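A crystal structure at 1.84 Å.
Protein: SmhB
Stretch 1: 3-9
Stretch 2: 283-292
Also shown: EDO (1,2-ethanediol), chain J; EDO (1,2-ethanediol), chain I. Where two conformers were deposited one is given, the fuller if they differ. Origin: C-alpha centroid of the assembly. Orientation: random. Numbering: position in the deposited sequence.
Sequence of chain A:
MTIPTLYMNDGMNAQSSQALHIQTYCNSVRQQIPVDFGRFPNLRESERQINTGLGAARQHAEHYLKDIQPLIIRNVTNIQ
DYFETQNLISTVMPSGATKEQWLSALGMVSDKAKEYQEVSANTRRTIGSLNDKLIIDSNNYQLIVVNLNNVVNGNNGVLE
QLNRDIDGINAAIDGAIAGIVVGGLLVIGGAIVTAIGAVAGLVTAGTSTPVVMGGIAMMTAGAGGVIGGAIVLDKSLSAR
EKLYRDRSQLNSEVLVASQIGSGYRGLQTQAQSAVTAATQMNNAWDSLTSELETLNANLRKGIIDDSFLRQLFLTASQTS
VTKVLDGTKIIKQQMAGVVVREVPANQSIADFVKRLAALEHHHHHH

Stretch 1 3-9: IPTLYMN
Stretch 2, residues 283-292: NAWDSLTSEL

Residues 4-9 and 283-292 are helical, with phi/psi near -60/-40. The two helices run nearly antiparallel, at 157°, and their axes approach to 8.4 Å. The register is set by Pro4 CA to Leu288 CA, 5.1 Å, and Met8 CA to Ala284 CA, 5.0 Å. No hydrogen bond crosses the interface; the contacts include apolar packing, a CH-pi contact and a sulfur-aromatic contact.

Ala284 and Ser287, both small, point toward the first helix. Ala284 CB lies 3.5 Å from Tyr7 O and 3.8 Å from Tyr7 CB. Met8 is one bump, packed against Ala284, Trp285 and Leu288. Its SD rests 3.5 Å from Ala284 C. The Met8 CA-to-CB bond points sideways, but an m, m, m rotamer brings its end inward. Met8 CE sits 3.3 Å above the centroid of the Trp285 six-membered ring, almost on the normal, in a CH-pi contact. Trp285 is m, with chi2 113°. Met8 CE also reaches Leu288 CD2 (t, p) at 4.2 Å.

Pro4, C-gamma exo, is a second bump, packed against Ser287, Leu288 and Glu291. Its CB lies 3.4 Å from Ser287 OG and 3.8 Å from Leu288 CA, and its CG lies 3.2 Å from Glu291 OE1. Glu291 is t, t, with chi3 -24°. Ser287 is p, and its OG donates to Ala284 O at 2.8 Å within its own helix. That OG also meets the Tyr7 ring edge, 3.6 Å from Tyr7 CD2; Tyr7 is m, with chi2 -39°.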

# COMPACT_ATOMS: atom_id res chain seq x y z
N ILE A 3 -15.41 -10.08 -18.65
CA ILE A 3 -14.83 -10.31 -17.30
C ILE A 3 -13.50 -9.55 -17.20
O ILE A 3 -13.25 -8.99 -16.13
CB ILE A 3 -14.73 -11.81 -16.85
CG1 ILE A 3 -14.35 -11.90 -15.37
CG2 ILE A 3 -13.79 -12.70 -17.66
CD1 ILE A 3 -15.21 -11.05 -14.44
N PRO A 4 -12.62 -9.46 -18.22
CA PRO A 4 -11.39 -8.67 -18.08
C PRO A 4 -11.65 -7.26 -17.54
O PRO A 4 -10.82 -6.81 -16.76
CB PRO A 4 -10.74 -8.62 -19.47
CG PRO A 4 -11.29 -9.85 -20.16
CD PRO A 4 -12.66 -10.14 -19.54
N THR A 5 -12.73 -6.59 -17.95
CA THR A 5 -12.97 -5.20 -17.52
C THR A 5 -13.21 -5.16 -16.01
O THR A 5 -12.76 -4.21 -15.35
CB THR A 5 -14.09 -4.53 -18.31
OG1 THR A 5 -13.66 -4.49 -19.66
CG2 THR A 5 -14.38 -3.16 -17.76
N LEU A 6 -13.87 -6.16 -15.46
CA LEU A 6 -14.17 -6.22 -13.99
C LEU A 6 -12.90 -6.64 -13.25
O LEU A 6 -12.72 -6.08 -12.15
CB LEU A 6 -15.35 -7.17 -13.73
CG LEU A 6 -16.65 -6.76 -14.44
CD1 LEU A 6 -17.75 -7.81 -14.24
CD2 LEU A 6 -17.13 -5.36 -14.04
N TYR A 7 -12.05 -7.50 -13.84
CA TYR A 7 -10.76 -7.87 -13.22
C TYR A 7 -9.87 -6.62 -13.20
O TYR A 7 -9.22 -6.38 -12.19
CB TYR A 7 -10.00 -8.96 -13.99
CG TYR A 7 -10.50 -10.37 -13.92
CD1 TYR A 7 -11.00 -10.91 -12.75
CD2 TYR A 7 -10.35 -11.22 -15.02
CE1 TYR A 7 -11.41 -12.23 -12.68
CE2 TYR A 7 -10.79 -12.53 -14.99
CZ TYR A 7 -11.31 -13.05 -13.81
OH TYR A 7 -11.72 -14.35 -13.76
N MET A 8 -9.84 -5.87 -14.32
CA MET A 8 -9.12 -4.57 -14.41
C MET A 8 -9.58 -3.63 -13.28
O MET A 8 -8.72 -3.04 -12.61
CB MET A 8 -9.30 -3.88 -15.76
CG MET A 8 -8.63 -4.66 -16.95
SD MET A 8 -6.82 -4.58 -16.92
CE MET A 8 -6.70 -2.81 -17.32
N ASN A 9 -10.88 -3.45 -13.13
CA ASN A 9 -11.44 -2.53 -12.14
C ASN A 9 -11.05 -3.01 -10.73
O ASN A 9 -10.64 -2.15 -9.92
CB ASN A 9 -12.96 -2.41 -12.29
CG ASN A 9 -13.46 -1.24 -11.48
OD1 ASN A 9 -13.03 -0.10 -11.67
ND2 ASN A 9 -14.40 -1.52 -10.60
N ASN A 283 -2.12 -9.68 -13.77
CA ASN A 283 -3.00 -10.78 -14.23
C ASN A 283 -4.24 -10.20 -14.94
O ASN A 283 -4.72 -10.79 -15.94
CB ASN A 283 -3.45 -11.66 -13.07
CG ASN A 283 -2.33 -12.53 -12.53
OD1 ASN A 283 -1.31 -12.69 -13.19
ND2 ASN A 283 -2.54 -13.04 -11.34
N ALA A 284 -4.73 -9.05 -14.49
CA ALA A 284 -5.92 -8.40 -15.11
C ALA A 284 -5.53 -7.85 -16.49
O ALA A 284 -6.25 -8.13 -17.47
CB ALA A 284 -6.50 -7.38 -14.17
N TRP A 285 -4.37 -7.20 -16.63
CA TRP A 285 -3.91 -6.78 -17.97
C TRP A 285 -3.75 -8.01 -18.86
O TRP A 285 -4.08 -7.91 -20.03
CB TRP A 285 -2.59 -6.01 -17.87
CG TRP A 285 -2.73 -4.61 -17.40
CD1 TRP A 285 -2.28 -4.07 -16.22
CD2 TRP A 285 -3.25 -3.51 -18.16
NE1 TRP A 285 -2.52 -2.73 -16.18
CE2 TRP A 285 -3.12 -2.35 -17.35
CE3 TRP A 285 -3.86 -3.40 -19.41
CZ2 TRP A 285 -3.51 -1.08 -17.77
CZ3 TRP A 285 -4.23 -2.15 -19.84
CH2 TRP A 285 -4.11 -1.02 -19.01
N ASP A 286 -3.21 -9.13 -18.33
CA ASP A 286 -3.02 -10.35 -19.15
C ASP A 286 -4.38 -10.80 -19.72
O ASP A 286 -4.42 -11.22 -20.90
CB ASP A 286 -2.36 -11.48 -18.36
CG ASP A 286 -1.89 -12.58 -19.30
OD1 ASP A 286 -1.07 -12.27 -20.18
OD2 ASP A 286 -2.39 -13.70 -19.17
N SER A 287 -5.43 -10.76 -18.92
CA SER A 287 -6.77 -11.25 -19.36
C SER A 287 -7.28 -10.33 -20.47
O SER A 287 -7.86 -10.84 -21.41
CB SER A 287 -7.75 -11.42 -18.25
OG SER A 287 -8.19 -10.15 -17.76
N LEU A 288 -7.04 -9.02 -20.35
CA LEU A 288 -7.47 -8.03 -21.35
C LEU A 288 -6.66 -8.25 -22.64
O LEU A 288 -7.29 -8.37 -23.70
CB LEU A 288 -7.32 -6.61 -20.81
CG LEU A 288 -7.63 -5.50 -21.80
CD1 LEU A 288 -9.13 -5.57 -22.14
CD2 LEU A 288 -7.24 -4.14 -21.24
N THR A 289 -5.33 -8.31 -22.60
CA THR A 289 -4.51 -8.48 -23.83
C THR A 289 -4.85 -9.81 -24.52
O THR A 289 -4.97 -9.83 -25.76
CB THR A 289 -3.02 -8.32 -23.55
OG1 THR A 289 -2.73 -9.29 -22.56
CG2 THR A 289 -2.69 -6.96 -23.01
N SER A 290 -5.02 -10.87 -23.75
CA SER A 290 -5.41 -12.21 -24.27
C SER A 290 -6.73 -12.10 -25.01
O SER A 290 -6.84 -12.68 -26.13
CB SER A 290 -5.51 -13.22 -23.17
OG SER A 290 -4.23 -13.61 -22.76
N GLU A 291 -7.70 -11.40 -24.42
CA GLU A 291 -9.00 -11.23 -25.10
C GLU A 291 -8.77 -10.49 -26.43
O GLU A 291 -9.33 -10.94 -27.49
CB GLU A 291 -10.05 -10.55 -24.24
CG GLU A 291 -11.39 -10.53 -24.94
CD GLU A 291 -12.63 -9.94 -24.26
OE1 GLU A 291 -12.68 -9.87 -23.00
OE2 GLU A 291 -13.57 -9.57 -25.02
N LEU A 292 -8.07 -9.37 -26.41
CA LEU A 292 -7.95 -8.53 -27.63
C LEU A 292 -7.21 -9.30 -28.71
O LEU A 292 -7.57 -9.16 -29.91
CB LEU A 292 -7.21 -7.24 -27.27
CG LEU A 292 -7.99 -6.31 -26.36
CD1 LEU A 292 -7.06 -5.20 -25.90
CD2 LEU A 292 -9.17 -5.71 -27.15
C1 EDO J . -17.05 -9.70 -22.12
O1 EDO J . -17.07 -8.88 -20.96
C2 EDO J . -15.66 -10.06 -22.47
O2 EDO J . -14.78 -8.99 -22.17
C1 EDO I . -13.78 -5.90 -25.16
O1 EDO I . -14.62 -6.76 -24.40
C2 EDO I . -12.45 -5.75 -24.54
O2 EDO I . -12.53 -5.16 -23.25